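Local coordinates for protein immunomodulatory active chitinase (Trichuris suis, PDB 6G9C) that probably binds and hydrolyses chitin as a family 18 glycosyl hydrolase and displays immunomodulatory properties, at residues Ala114-Phe119 with Tyr154-Asp159; Ser127-Phe132 with Lys160-Leu165; Glu55-Asn60 with Pro101-Leu106. All coordinates share one frame; numbering follows the deposited sequence.

Interaction 1 of 3, residues Ala114-Phe119 with Tyr154-Asp159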
ATOM      1  N   ALA A 114     -15.856  21.858  13.027  1.00 35.58           N
ATOM      2  CA  ALA A 114     -17.060  21.110  12.677  1.00 38.10           C
ATOM      3  C   ALA A 114     -18.171  21.309  13.697  1.00 43.00           C
ATOM      4  O   ALA A 114     -19.349  21.160  13.352  1.00 40.86           O
ATOM      5  CB  ALA A 114     -16.739  19.623  12.533  1.00 38.17           C
ATOM      6  N   GLY A 115     -17.838  21.669  14.933  1.00 37.24           N
ATOM      7  CA  GLY A 115     -18.906  21.876  15.882  1.00 42.18           C
ATOM      8  C   GLY A 115     -19.514  20.540  16.274  1.00 41.50           C
ATOM      9  O   GLY A 115     -19.028  19.468  15.911  1.00 38.70           O
ATOM     10  N   THR A 116     -20.598  20.624  17.034  1.00 39.51           N
ATOM     11  CA  THR A 116     -21.232  19.437  17.586  1.00 39.36           C
ATOM     12  C   THR A 116     -22.635  19.167  17.063  1.00 43.51           C
ATOM     13  O   THR A 116     -23.185  18.105  17.372  1.00 44.29           O
ATOM     14  CB  THR A 116     -21.289  19.533  19.120  1.00 40.16           C
ATOM     15  OG1 THR A 116     -22.083  20.665  19.502  1.00 41.15           O
ATOM     16  CG2 THR A 116     -19.872  19.704  19.688  1.00 36.61           C
ATOM     17  N   ALA A 117     -23.224  20.072  16.274  1.00 41.88           N
ATOM     18  CA  ALA A 117     -24.646  19.958  15.941  1.00 44.25           C
ATOM     19  C   ALA A 117     -24.963  18.632  15.253  1.00 46.08           C
ATOM     20  O   ALA A 117     -25.907  17.924  15.639  1.00 45.18           O
ATOM     21  CB  ALA A 117     -25.080  21.127  15.059  1.00 45.17           C
ATOM     22  N   THR A 118     -24.194  18.286  14.220  1.00 39.65           N
ATOM     23  CA  THR A 118     -24.464  17.044  13.500  1.00 48.84           C
ATOM     24  C   THR A 118     -24.104  15.825  14.341  1.00 44.02           C
ATOM     25  O   THR A 118     -24.853  14.841  14.354  1.00 41.43           O
ATOM     26  CB  THR A 118     -23.709  17.022  12.172  1.00 50.30           C
ATOM     27  OG1 THR A 118     -23.983  18.233  11.457  1.00 47.69           O
ATOM     28  CG2 THR A 118     -24.156  15.822  11.319  1.00 45.57           C
ATOM     29  N   PHE A 119     -22.964  15.867  15.044  1.00 41.82           N
ATOM     30  CA  PHE A 119     -22.609  14.764  15.940  1.00 38.10           C
ATOM     31  C   PHE A 119     -23.754  14.457  16.899  1.00 38.09           C
ATOM     32  O   PHE A 119     -24.134  13.295  17.083  1.00 37.89           O
ATOM     33  CB  PHE A 119     -21.349  15.097  16.737  1.00 33.51           C
ATOM     34  CG  PHE A 119     -20.057  14.737  16.046  1.00 36.28           C
ATOM     35  CD1 PHE A 119     -19.873  13.485  15.477  1.00 32.88           C
ATOM     36  CD2 PHE A 119     -19.017  15.653  15.989  1.00 38.62           C
ATOM     37  CE1 PHE A 119     -18.675  13.155  14.856  1.00 35.60           C
ATOM     38  CE2 PHE A 119     -17.809  15.335  15.370  1.00 36.05           C
ATOM     39  CZ  PHE A 119     -17.639  14.080  14.800  1.00 34.26           C
ATOM     40  N   TYR A 154     -17.172  18.882  21.933  1.00 34.33           N
ATOM     41  CA  TYR A 154     -16.967  17.694  22.767  1.00 32.10           C
ATOM     42  C   TYR A 154     -18.339  17.187  23.176  1.00 31.75           C
ATOM     43  O   TYR A 154     -19.253  17.997  23.265  1.00 35.07           O
ATOM     44  CB  TYR A 154     -16.167  18.028  24.030  1.00 33.68           C
ATOM     45  CG  TYR A 154     -14.783  18.539  23.748  1.00 32.28           C
ATOM     46  CD1 TYR A 154     -13.766  17.663  23.402  1.00 31.18           C
ATOM     47  CD2 TYR A 154     -14.493  19.893  23.834  1.00 36.55           C
ATOM     48  CE1 TYR A 154     -12.480  18.130  23.137  1.00 33.90           C
ATOM     49  CE2 TYR A 154     -13.206  20.368  23.566  1.00 34.64           C
ATOM     50  CZ  TYR A 154     -12.213  19.484  23.227  1.00 38.88           C
ATOM     51  OH  TYR A 154     -10.931  19.956  22.961  1.00 48.26           O
ATOM     52  N   PRO A 155     -18.477  15.883  23.441  1.00 33.65           N
ATOM     53  CA  PRO A 155     -19.729  15.385  24.026  1.00 35.63           C
ATOM     54  C   PRO A 155     -20.043  16.107  25.326  1.00 40.45           C
ATOM     55  O   PRO A 155     -19.165  16.326  26.161  1.00 41.22           O
ATOM     56  CB  PRO A 155     -19.453  13.893  24.269  1.00 35.31           C
ATOM     57  CG  PRO A 155     -17.967  13.758  24.283  1.00 30.42           C
ATOM     58  CD  PRO A 155     -17.459  14.822  23.321  1.00 30.15           C
ATOM     59  N   GLU A 156     -21.310  16.480  25.489  1.00 39.31           N
ATOM     60  CA  GLU A 156     -21.813  17.145  26.679  1.00 41.99           C
ATOM     61  C   GLU A 156     -22.615  16.145  27.513  1.00 48.50           C
ATOM     62  O   GLU A 156     -22.709  14.957  27.184  1.00 46.39           O
ATOM     63  CB  GLU A 156     -22.644  18.366  26.278  1.00 45.56           C
ATOM     64  CG  GLU A 156     -21.774  19.467  25.654  1.00 53.72           C
ATOM     65  CD  GLU A 156     -22.529  20.412  24.730  1.00 62.73           C
ATOM     66  OE1 GLU A 156     -23.721  20.682  24.968  1.00 64.91           O
ATOM     67  OE2 GLU A 156     -21.908  20.894  23.755  1.00 73.89           O
ATOM     68  N   SER A 157     -23.193  16.630  28.615  1.00 41.47           N
ATOM     69  CA  SER A 157     -23.912  15.726  29.503  1.00 43.08           C
ATOM     70  C   SER A 157     -25.040  15.018  28.763  1.00 47.38           C
ATOM     71  O   SER A 157     -25.289  13.826  28.982  1.00 53.22           O
ATOM     72  CB  SER A 157     -24.450  16.500  30.707  1.00 55.00           C
ATOM     73  OG  SER A 157     -24.481  15.661  31.844  1.00 68.85           O
ATOM     74  N   SER A 158     -25.711  15.729  27.860  1.00 47.90           N
ATOM     75  CA  SER A 158     -26.820  15.174  27.095  1.00 50.43           C
ATOM     76  C   SER A 158     -26.359  14.217  26.007  1.00 46.53           C
ATOM     77  O   SER A 158     -27.206  13.624  25.330  1.00 47.02           O
ATOM     78  CB  SER A 158     -27.631  16.306  26.466  1.00 48.30           C
ATOM     79  OG  SER A 158     -26.774  17.089  25.646  1.00 48.31           O
ATOM     80  N   ASP A 159     -25.049  14.059  25.828  1.00 43.23           N
ATOM     81  CA  ASP A 159     -24.478  13.128  24.869  1.00 43.85           C
ATOM     82  C   ASP A 159     -23.737  11.977  25.528  1.00 45.63           C
ATOM     83  O   ASP A 159     -23.251  11.092  24.816  1.00 42.24           O
ATOM     84  CB  ASP A 159     -23.484  13.850  23.935  1.00 43.54           C
ATOM     85  CG  ASP A 159     -24.069  15.085  23.277  1.00 45.64           C
ATOM     86  OD1 ASP A 159     -25.113  14.968  22.597  1.00 46.23           O
ATOM     87  OD2 ASP A 159     -23.467  16.177  23.440  1.00 44.95           O
TER
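T116 is the residue of 114-119 that meets the other segment, and it does so at Y154. Its methyl carbon CG2 sits 3.6 Å from Y154 N and 4.0 Å from Y154 O. The methyl therefore packs on the backbone of Y154, while the Y154 ring turns off to touch Y203. The first torsion of T116 (chi1 62°) sets CG2 opposite its own carbonyl carbon. The same rotation aims the hydroxyl at the acidic end of E156. T116 OG1 stops 4.3 Å from E156 OE2, too far for a direct hydrogen bond.

Helix 117-122 begins just after T116. T118 and F119 both lean on L72 of strand 64-72. The F119 ring stacks with W152, which T116 and D159 also touch. K120, the residue just after 114-119, reaches across to 154-159. Its NZ makes salt bridges with E156 OE1 and D159 OD2. The charged link to this loop thus comes from outside the first segment.

The receiving loop is braced from within. E156 N donates to the anti lone pair of D159 OD2, at 3.0 Å and 169°. In return D159 N donates to E156 O at 2.8 Å. D159 OD2 thus takes both a backbone N-H and the lysine, which should fix the rotation of the carboxylate.

The peptide bond before Y154 is cis. Y154 directly follows the DxxDxDxE signature of family 18, which runs through strand 147-151 and a residue or two on either side of it. The contact thus joins two loops at the C-terminal ends of neighbouring strands of the TIM barrel, the end where this family has its active site.

Interaction 2 of 3, residues Ser127-Phe132 with Lys160-Leu165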
ATOM      1  N   SER A 127     -30.590   3.980  15.042  1.00 43.59           N
ATOM      2  CA  SER A 127     -30.804   4.128  13.606  1.00 53.09           C
ATOM      3  C   SER A 127     -29.820   5.128  12.996  1.00 47.92           C
ATOM      4  O   SER A 127     -29.187   4.859  11.971  1.00 45.98           O
ATOM      5  CB  SER A 127     -32.252   4.564  13.362  1.00 60.91           C
ATOM      6  OG  SER A 127     -32.652   4.315  12.031  1.00 70.61           O
ATOM      7  N   ASN A 128     -29.680   6.292  13.620  1.00 46.94           N
ATOM      8  CA  ASN A 128     -28.768   7.294  13.083  1.00 44.96           C
ATOM      9  C   ASN A 128     -27.323   6.812  13.152  1.00 46.36           C
ATOM     10  O   ASN A 128     -26.557   6.984  12.196  1.00 47.14           O
ATOM     11  CB  ASN A 128     -28.939   8.605  13.842  1.00 42.85           C
ATOM     12  CG  ASN A 128     -30.251   9.297  13.540  1.00 47.07           C
ATOM     13  OD1 ASN A 128     -31.056   8.810  12.759  1.00 48.11           O
ATOM     14  ND2 ASN A 128     -30.467  10.451  14.160  1.00 52.02           N
ATOM     15  N   ARG A 129     -26.933   6.196  14.273  1.00 43.82           N
ATOM     16  CA  ARG A 129     -25.554   5.748  14.417  1.00 42.39           C
ATOM     17  C   ARG A 129     -25.225   4.634  13.429  1.00 38.63           C
ATOM     18  O   ARG A 129     -24.107   4.576  12.900  1.00 39.14           O
ATOM     19  CB  ARG A 129     -25.292   5.296  15.857  1.00 41.97           C
ATOM     20  CG  ARG A 129     -25.538   6.387  16.903  1.00 46.28           C
ATOM     21  CD  ARG A 129     -25.129   5.937  18.299  1.00 40.96           C
ATOM     22  NE  ARG A 129     -25.890   4.765  18.755  1.00 42.61           N
ATOM     23  CZ  ARG A 129     -26.945   4.794  19.574  1.00 45.03           C
ATOM     24  NH1 ARG A 129     -27.417   5.943  20.062  1.00 42.24           N
ATOM     25  NH2 ARG A 129     -27.532   3.658  19.918  1.00 43.97           N
ATOM     26  N   ALA A 130     -26.187   3.746  13.162  1.00 40.44           N
ATOM     27  CA  ALA A 130     -25.950   2.645  12.229  1.00 46.33           C
ATOM     28  C   ALA A 130     -25.748   3.156  10.805  1.00 42.95           C
ATOM     29  O   ALA A 130     -24.913   2.624  10.063  1.00 40.33           O
ATOM     30  CB  ALA A 130     -27.115   1.651  12.279  1.00 43.37           C
ATOM     31  N   LYS A 131     -26.520   4.168  10.400  1.00 43.77           N
ATOM     32  CA  LYS A 131     -26.326   4.759   9.082  1.00 45.05           C
ATOM     33  C   LYS A 131     -24.932   5.355   8.963  1.00 44.93           C
ATOM     34  O   LYS A 131     -24.221   5.119   7.980  1.00 43.68           O
ATOM     35  CB  LYS A 131     -27.391   5.824   8.816  1.00 47.47           C
ATOM     36  CG  LYS A 131     -27.344   6.339   7.392  1.00 51.81           C
ATOM     37  CD  LYS A 131     -28.373   7.422   7.139  1.00 54.11           C
ATOM     38  CE  LYS A 131     -28.211   7.984   5.735  1.00 58.08           C
ATOM     39  NZ  LYS A 131     -29.327   8.891   5.353  1.00 64.48           N
ATOM     40  N   PHE A 132     -24.521   6.129   9.969  1.00 37.67           N
ATOM     41  CA  PHE A 132     -23.169   6.684   9.986  1.00 32.46           C
ATOM     42  C   PHE A 132     -22.110   5.586   9.953  1.00 36.61           C
ATOM     43  O   PHE A 132     -21.145   5.659   9.181  1.00 36.14           O
ATOM     44  CB  PHE A 132     -22.992   7.562  11.223  1.00 33.58           C
ATOM     45  CG  PHE A 132     -21.560   7.866  11.544  1.00 36.17           C
ATOM     46  CD1 PHE A 132     -20.840   8.734  10.751  1.00 35.80           C
ATOM     47  CD2 PHE A 132     -20.932   7.279  12.632  1.00 35.33           C
ATOM     48  CE1 PHE A 132     -19.524   9.023  11.030  1.00 37.71           C
ATOM     49  CE2 PHE A 132     -19.614   7.563  12.919  1.00 35.80           C
ATOM     50  CZ  PHE A 132     -18.906   8.442  12.116  1.00 38.42           C
ATOM     51  N   LYS A 160     -23.595  11.984  26.856  1.00 43.60           N
ATOM     52  CA  LYS A 160     -22.668  11.050  27.489  1.00 44.67           C
ATOM     53  C   LYS A 160     -23.058   9.616  27.178  1.00 48.43           C
ATOM     54  O   LYS A 160     -22.208   8.785  26.832  1.00 40.43           O
ATOM     55  CB  LYS A 160     -22.623  11.288  29.000  1.00 48.57           C
ATOM     56  CG  LYS A 160     -21.597  10.436  29.727  1.00 48.08           C
ATOM     57  CD  LYS A 160     -21.625  10.678  31.232  1.00 51.68           C
ATOM     58  CE  LYS A 160     -20.816   9.612  31.968  1.00 54.17           C
ATOM     59  NZ  LYS A 160     -20.845   9.782  33.449  1.00 52.87           N
ATOM     60  N   GLU A 161     -24.330   9.277  27.263  1.00 43.43           N
ATOM     61  CA  GLU A 161     -24.729   7.930  26.967  1.00 39.36           C
ATOM     62  C   GLU A 161     -24.688   7.661  25.479  1.00 41.32           C
ATOM     63  O   GLU A 161     -24.285   6.645  25.076  1.00 41.87           O
ATOM     64  CB  GLU A 161     -26.088   7.613  27.605  1.00 47.45           C
ATOM     65  CG  GLU A 161     -25.967   7.270  29.088  1.00 69.11           C
ATOM     66  CD  GLU A 161     -27.283   7.398  29.909  1.00 86.06           C
ATOM     67  OE1 GLU A 161     -28.391   7.452  29.332  1.00 92.06           O
ATOM     68  OE2 GLU A 161     -27.214   7.423  31.139  1.00100.04           O
ATOM     69  N   ASN A 162     -25.112   8.574  24.671  1.00 40.02           N
ATOM     70  CA  ASN A 162     -25.051   8.358  23.225  1.00 40.59           C
ATOM     71  C   ASN A 162     -23.617   8.192  22.745  1.00 39.33           C
ATOM     72  O   ASN A 162     -23.335   7.370  21.861  1.00 41.13           O
ATOM     73  CB  ASN A 162     -25.727   9.525  22.516  1.00 41.81           C
ATOM     74  CG  ASN A 162     -27.197   9.635  22.874  1.00 46.31           C
ATOM     75  OD1 ASN A 162     -27.841   8.631  23.193  1.00 46.56           O
ATOM     76  ND2 ASN A 162     -27.740  10.846  22.816  1.00 44.72           N
ATOM     77  N   TYR A 163     -22.697   8.965  23.320  1.00 32.60           N
ATOM     78  CA  TYR A 163     -21.300   8.886  22.895  1.00 33.95           C
ATOM     79  C   TYR A 163     -20.726   7.497  23.166  1.00 38.93           C
ATOM     80  O   TYR A 163     -20.015   6.928  22.325  1.00 35.19           O
ATOM     81  CB  TYR A 163     -20.487   9.956  23.612  1.00 33.38           C
ATOM     82  CG  TYR A 163     -19.032   9.998  23.202  1.00 35.35           C
ATOM     83  CD1 TYR A 163     -18.623  10.729  22.098  1.00 37.55           C
ATOM     84  CD2 TYR A 163     -18.067   9.311  23.931  1.00 34.86           C
ATOM     85  CE1 TYR A 163     -17.279  10.782  21.724  1.00 32.40           C
ATOM     86  CE2 TYR A 163     -16.728   9.358  23.565  1.00 31.72           C
ATOM     87  CZ  TYR A 163     -16.344  10.087  22.464  1.00 35.58           C
ATOM     88  OH  TYR A 163     -15.009  10.115  22.119  1.00 30.72           O
ATOM     89  N   LEU A 164     -21.032   6.938  24.337  1.00 37.81           N
ATOM     90  CA  LEU A 164     -20.563   5.600  24.674  1.00 42.59           C
ATOM     91  C   LEU A 164     -21.183   4.552  23.759  1.00 40.84           C
ATOM     92  O   LEU A 164     -20.496   3.630  23.298  1.00 37.27           O
ATOM     93  CB  LEU A 164     -20.884   5.291  26.136  1.00 40.96           C
ATOM     94  CG  LEU A 164     -20.615   3.847  26.571  1.00 40.94           C
ATOM     95  CD1 LEU A 164     -19.129   3.558  26.457  1.00 37.89           C
ATOM     96  CD2 LEU A 164     -21.138   3.551  27.971  1.00 41.42           C
ATOM     97  N   LEU A 165     -22.487   4.672  23.492  1.00 38.44           N
ATOM     98  CA  LEU A 165     -23.146   3.757  22.563  1.00 40.55           C
ATOM     99  C   LEU A 165     -22.508   3.834  21.180  1.00 41.00           C
ATOM    100  O   LEU A 165     -22.201   2.805  20.563  1.00 37.23           O
ATOM    101  CB  LEU A 165     -24.636   4.075  22.485  1.00 39.52           C
ATOM    102  CG  LEU A 165     -25.486   3.591  23.665  1.00 44.29           C
ATOM    103  CD1 LEU A 165     -26.839   4.297  23.685  1.00 46.73           C
ATOM    104  CD2 LEU A 165     -25.657   2.067  23.666  1.00 45.39           C
TER
HETATM  105  O   HOH W   1     -29.513   6.725  22.125  1.00 47.40           O
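The R129 side chain leaves its helix with CG beside the backbone N (chi1 -59°), runs extended at the next bond, and bends at chi3 (-61°). The bend lays the guanidinium against L165. L165 also carries its CG beside the backbone N, with chi1 -77°. Its CB lies over the centre of one guanidinium face, 3.8 Å from R129 CZ. L165 CD1 stands on the same side, off centre toward the two terminal nitrogens, 3.9 Å from R129 NH2 and 4.0 Å from R129 NH1. The flat cation is thus packed on an aliphatic chain.

The polar link to N162 is indirect. R129 NH1 and N162 OD1 are 4.1 Å apart, too far to bond. A water closes the gap. It lies in the guanidinium plane, at the edge, and accepts from R129 NH1 at 3.0 Å. It donates to N162 OD1 at 2.8 Å.

The strongest polar partner of R129 lies further along the second helix. NE forms a salt bridge with E169, one turn beyond L165. NH1 also donates to A123 O, in the link between helices 117-122 and 126-142. NH1 is therefore gripped twice, and the bonds on NE and NH1 should hold the group flat against L165. A bound 1,2-ethanediol, probably from the crystallisation liquor, lies about 4 Å from the R129 side chain.

Helices 126-142 and 160-181 are neighbours in the outer layer of the TIM barrel. Strand 147-151 comes between them in the chain and lies beneath both. F132 packs on F148 of that strand and on L166, while Y163 packs on L150. Y163 also meets W152 and Y203. L164 turns to L208 and A207 of helix 205-211.

Interaction 3 of 3, residues Glu55-Asn60 with Pro101-Leu106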
ATOM      1  N   GLU A  55       4.459  13.934   0.727  1.00 36.21           N
ATOM      2  CA  GLU A  55       5.822  13.456   0.551  1.00 41.24           C
ATOM      3  C   GLU A  55       6.809  14.174   1.458  1.00 42.12           C
ATOM      4  O   GLU A  55       7.980  13.781   1.504  1.00 44.17           O
ATOM      5  CB  GLU A  55       6.249  13.601  -0.912  1.00 53.73           C
ATOM      6  CG  GLU A  55       6.132  15.012  -1.468  1.00 63.04           C
ATOM      7  CD  GLU A  55       4.771  15.292  -2.093  1.00 72.96           C
ATOM      8  OE1 GLU A  55       3.803  14.552  -1.793  1.00 58.95           O
ATOM      9  OE2 GLU A  55       4.679  16.253  -2.894  1.00 75.04           O
ATOM     10  N   HIS A  56       6.376  15.225   2.158  1.00 34.15           N
ATOM     11  CA  HIS A  56       7.224  15.863   3.154  1.00 35.89           C
ATOM     12  C   HIS A  56       7.333  15.054   4.438  1.00 39.38           C
ATOM     13  O   HIS A  56       8.201  15.361   5.266  1.00 36.50           O
ATOM     14  CB  HIS A  56       6.709  17.276   3.460  1.00 33.78           C
ATOM     15  CG  HIS A  56       6.961  18.259   2.358  1.00 42.24           C
ATOM     16  ND1 HIS A  56       6.032  19.198   1.966  1.00 43.09           N
ATOM     17  CD2 HIS A  56       8.042  18.442   1.558  1.00 47.14           C
ATOM     18  CE1 HIS A  56       6.530  19.924   0.980  1.00 47.91           C
ATOM     19  NE2 HIS A  56       7.747  19.481   0.708  1.00 46.13           N
ATOM     20  N   TYR A  57       6.474  14.047   4.632  1.00 34.94           N
ATOM     21  CA  TYR A  57       6.593  13.171   5.791  1.00 31.83           C
ATOM     22  C   TYR A  57       7.946  12.466   5.758  1.00 37.06           C
ATOM     23  O   TYR A  57       8.507  12.205   4.692  1.00 41.34           O
ATOM     24  CB  TYR A  57       5.453  12.135   5.819  1.00 31.76           C
ATOM     25  CG  TYR A  57       5.591  11.135   6.953  1.00 29.32           C
ATOM     26  CD1 TYR A  57       5.263  11.495   8.259  1.00 28.43           C
ATOM     27  CD2 TYR A  57       6.098   9.852   6.726  1.00 35.48           C
ATOM     28  CE1 TYR A  57       5.408  10.605   9.307  1.00 33.27           C
ATOM     29  CE2 TYR A  57       6.240   8.944   7.776  1.00 34.82           C
ATOM     30  CZ  TYR A  57       5.912   9.335   9.057  1.00 30.63           C
ATOM     31  OH  TYR A  57       6.063   8.458  10.111  1.00 35.12           O
ATOM     32  N   GLN A  58       8.492  12.184   6.937  1.00 37.35           N
ATOM     33  CA  GLN A  58       9.804  11.561   7.057  1.00 41.16           C
ATOM     34  C   GLN A  58       9.649  10.202   7.724  1.00 37.94           C
ATOM     35  O   GLN A  58       9.057  10.107   8.803  1.00 35.37           O
ATOM     36  CB  GLN A  58      10.756  12.455   7.861  1.00 36.68           C
ATOM     37  CG  GLN A  58      12.101  11.823   8.205  1.00 41.95           C
ATOM     38  CD  GLN A  58      13.068  12.855   8.785  1.00 47.61           C
ATOM     39  OE1 GLN A  58      13.510  13.771   8.090  1.00 47.30           O
ATOM     40  NE2 GLN A  58      13.357  12.732  10.073  1.00 43.27           N
ATOM     41  N   ALA A  59      10.183   9.157   7.082  1.00 38.64           N
ATOM     42  CA  ALA A  59      10.027   7.794   7.580  1.00 41.87           C
ATOM     43  C   ALA A  59      10.427   7.685   9.048  1.00 45.13           C
ATOM     44  O   ALA A  59      11.435   8.257   9.479  1.00 41.20           O
ATOM     45  CB  ALA A  59      10.863   6.827   6.734  1.00 42.39           C
ATOM     46  N   ASN A  60       9.601   6.965   9.816  1.00 39.36           N
ATOM     47  CA  ASN A  60       9.792   6.610  11.224  1.00 41.19           C
ATOM     48  C   ASN A  60       9.561   7.763  12.195  1.00 36.82           C
ATOM     49  O   ASN A  60       9.810   7.612  13.395  1.00 39.33           O
ATOM     50  CB  ASN A  60      11.177   6.002  11.459  1.00 46.22           C
ATOM     51  CG  ASN A  60      11.344   4.689  10.740  1.00 56.15           C
ATOM     52  OD1 ASN A  60      10.479   3.821  10.824  1.00 61.17           O
ATOM     53  ND2 ASN A  60      12.439   4.543  10.007  1.00 62.65           N
ATOM     54  N   PRO A 101       7.168   0.466   6.499  1.00 45.32           N
ATOM     55  CA  PRO A 101       6.123  -0.563   6.363  1.00 47.83           C
ATOM     56  C   PRO A 101       5.178  -0.662   7.553  1.00 44.45           C
ATOM     57  O   PRO A 101       4.020  -1.050   7.365  1.00 43.87           O
ATOM     58  CB  PRO A 101       6.931  -1.858   6.172  1.00 45.76           C
ATOM     59  CG  PRO A 101       8.283  -1.409   5.714  1.00 48.46           C
ATOM     60  CD  PRO A 101       8.529  -0.085   6.348  1.00 51.22           C
ATOM     61  N   ASP A 102       5.615  -0.301   8.763  1.00 43.76           N
ATOM     62  CA  ASP A 102       4.755  -0.400   9.941  1.00 49.63           C
ATOM     63  C   ASP A 102       3.821   0.794  10.112  1.00 42.30           C
ATOM     64  O   ASP A 102       3.027   0.800  11.055  1.00 38.72           O
ATOM     65  CB  ASP A 102       5.605  -0.564  11.208  1.00 59.65           C
ATOM     66  CG  ASP A 102       6.257   0.745  11.658  1.00 69.44           C
ATOM     67  OD1 ASP A 102       6.591   1.580  10.795  1.00 72.30           O
ATOM     68  OD2 ASP A 102       6.442   0.937  12.879  1.00 72.63           O
ATOM     69  N   LEU A 103       3.906   1.805   9.249  1.00 36.58           N
ATOM     70  CA  LEU A 103       3.059   2.988   9.377  1.00 33.70           C
ATOM     71  C   LEU A 103       1.581   2.617   9.324  1.00 32.91           C
ATOM     72  O   LEU A 103       1.161   1.835   8.474  1.00 35.57           O
ATOM     73  CB  LEU A 103       3.393   3.975   8.253  1.00 37.13           C
ATOM     74  CG  LEU A 103       2.630   5.298   8.225  1.00 38.44           C
ATOM     75  CD1 LEU A 103       2.902   6.078   9.499  1.00 34.73           C
ATOM     76  CD2 LEU A 103       3.031   6.110   6.990  1.00 37.04           C
ATOM     77  N   LYS A 104       0.796   3.166  10.250  1.00 30.44           N
ATOM     78  CA  LYS A 104      -0.658   3.054  10.230  1.00 31.02           C
ATOM     79  C   LYS A 104      -1.254   4.435   9.991  1.00 32.98           C
ATOM     80  O   LYS A 104      -0.809   5.415  10.591  1.00 35.06           O
ATOM     81  CB  LYS A 104      -1.192   2.484  11.549  1.00 33.27           C
ATOM     82  CG  LYS A 104      -0.589   1.153  11.976  1.00 41.18           C
ATOM     83  CD  LYS A 104      -0.796   0.109  10.916  1.00 47.88           C
ATOM     84  CE  LYS A 104      -0.389  -1.274  11.407  1.00 59.22           C
ATOM     85  NZ  LYS A 104       0.245  -2.070  10.315  1.00 69.09           N
ATOM     86  N   VAL A 105      -2.273   4.515   9.139  1.00 27.70           N
ATOM     87  CA  VAL A 105      -2.910   5.787   8.805  1.00 26.15           C
ATOM     88  C   VAL A 105      -4.385   5.690   9.169  1.00 27.29           C
ATOM     89  O   VAL A 105      -5.110   4.849   8.619  1.00 27.61           O
ATOM     90  CB  VAL A 105      -2.744   6.137   7.317  1.00 31.02           C
ATOM     91  CG1 VAL A 105      -3.344   7.507   7.025  1.00 30.45           C
ATOM     92  CG2 VAL A 105      -1.273   6.101   6.911  1.00 30.01           C
ATOM     93  N   LEU A 106      -4.832   6.568  10.067  1.00 24.60           N
ATOM     94  CA  LEU A 106      -6.211   6.596  10.537  1.00 25.12           C
ATOM     95  C   LEU A 106      -6.888   7.853  10.014  1.00 31.96           C
ATOM     96  O   LEU A 106      -6.244   8.887   9.820  1.00 29.71           O
ATOM     97  CB  LEU A 106      -6.283   6.575  12.071  1.00 25.87           C
ATOM     98  CG  LEU A 106      -5.833   5.309  12.814  1.00 27.26           C
ATOM     99  CD1 LEU A 106      -4.312   5.292  13.007  1.00 31.44           C
ATOM    100  CD2 LEU A 106      -6.546   5.223  14.157  1.00 27.64           C
TER
HETATM  101  O   HOH W   2       8.612   3.553  13.113  1.00 65.72           O
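Y57 and L103 meet with their side chains passing in opposite directions. Both extend away from the main chain in the same way, CG lying opposite the backbone N (chi1 176° for Y57). The hydroxyl end of Y57 is carried alongside the leucine branches. Y57 OH is 4.0 Å from L103 CD1. L103 CD2 approaches the ring obliquely, 4.4 Å from Y57 CE2. The hydroxyl is not left to this apolar neighbour. It hydrogen-bonds with Q100 OE1 and C62 N, which should fix where the ring points. Q100 OE1 also takes N60 N.

The residues 55-60 belong to the loop that leads into strand 64-72, and 101-106 enters strand 104-110. These two strands run parallel and side by side in the TIM barrel. The contact lies at their N-terminal ends, opposite the end where family 18 enzymes bind substrate. Y57 and L103 both touch I65 and Q96.

At the surface, N60 and D102 face each other through water. N60 has a positive phi of 75°, and its CB points away from 101-106, yet its amide end swings back. The water donates to N60 OD1 at 3.0 Å and, weakly, to D102 OD2 at 3.4 Å. A chi1 of 76° brings the D102 carboxylate round toward N60, though its CB does not point there. Its other oxygen, OD1, accepts from Q100 NE2.

Overall arrangement
All three contacts lie in the family 18 range, in the first half of the barrel sequence. Both segments of interaction 3 precede those of the other two. Strand 104-110 then leads to helix 117-122, where interaction 1 starts. Interactions 1 and 2 alternate: 114-119, 127-132, 154-159, 160-165. Their centres are 12 Å apart, and they touch where P155 CG meets Y163 CD1 at 3.8 Å. Interaction 3 is about 31 Å from each, between centres. It sits at the N-terminal end of the strands, interaction 1 at the C-terminal end, and interaction 2 in the helical layer. Together they tie both ends and the outer layer of one barrel sector, around strands 64-72, 104-110 and 147-151.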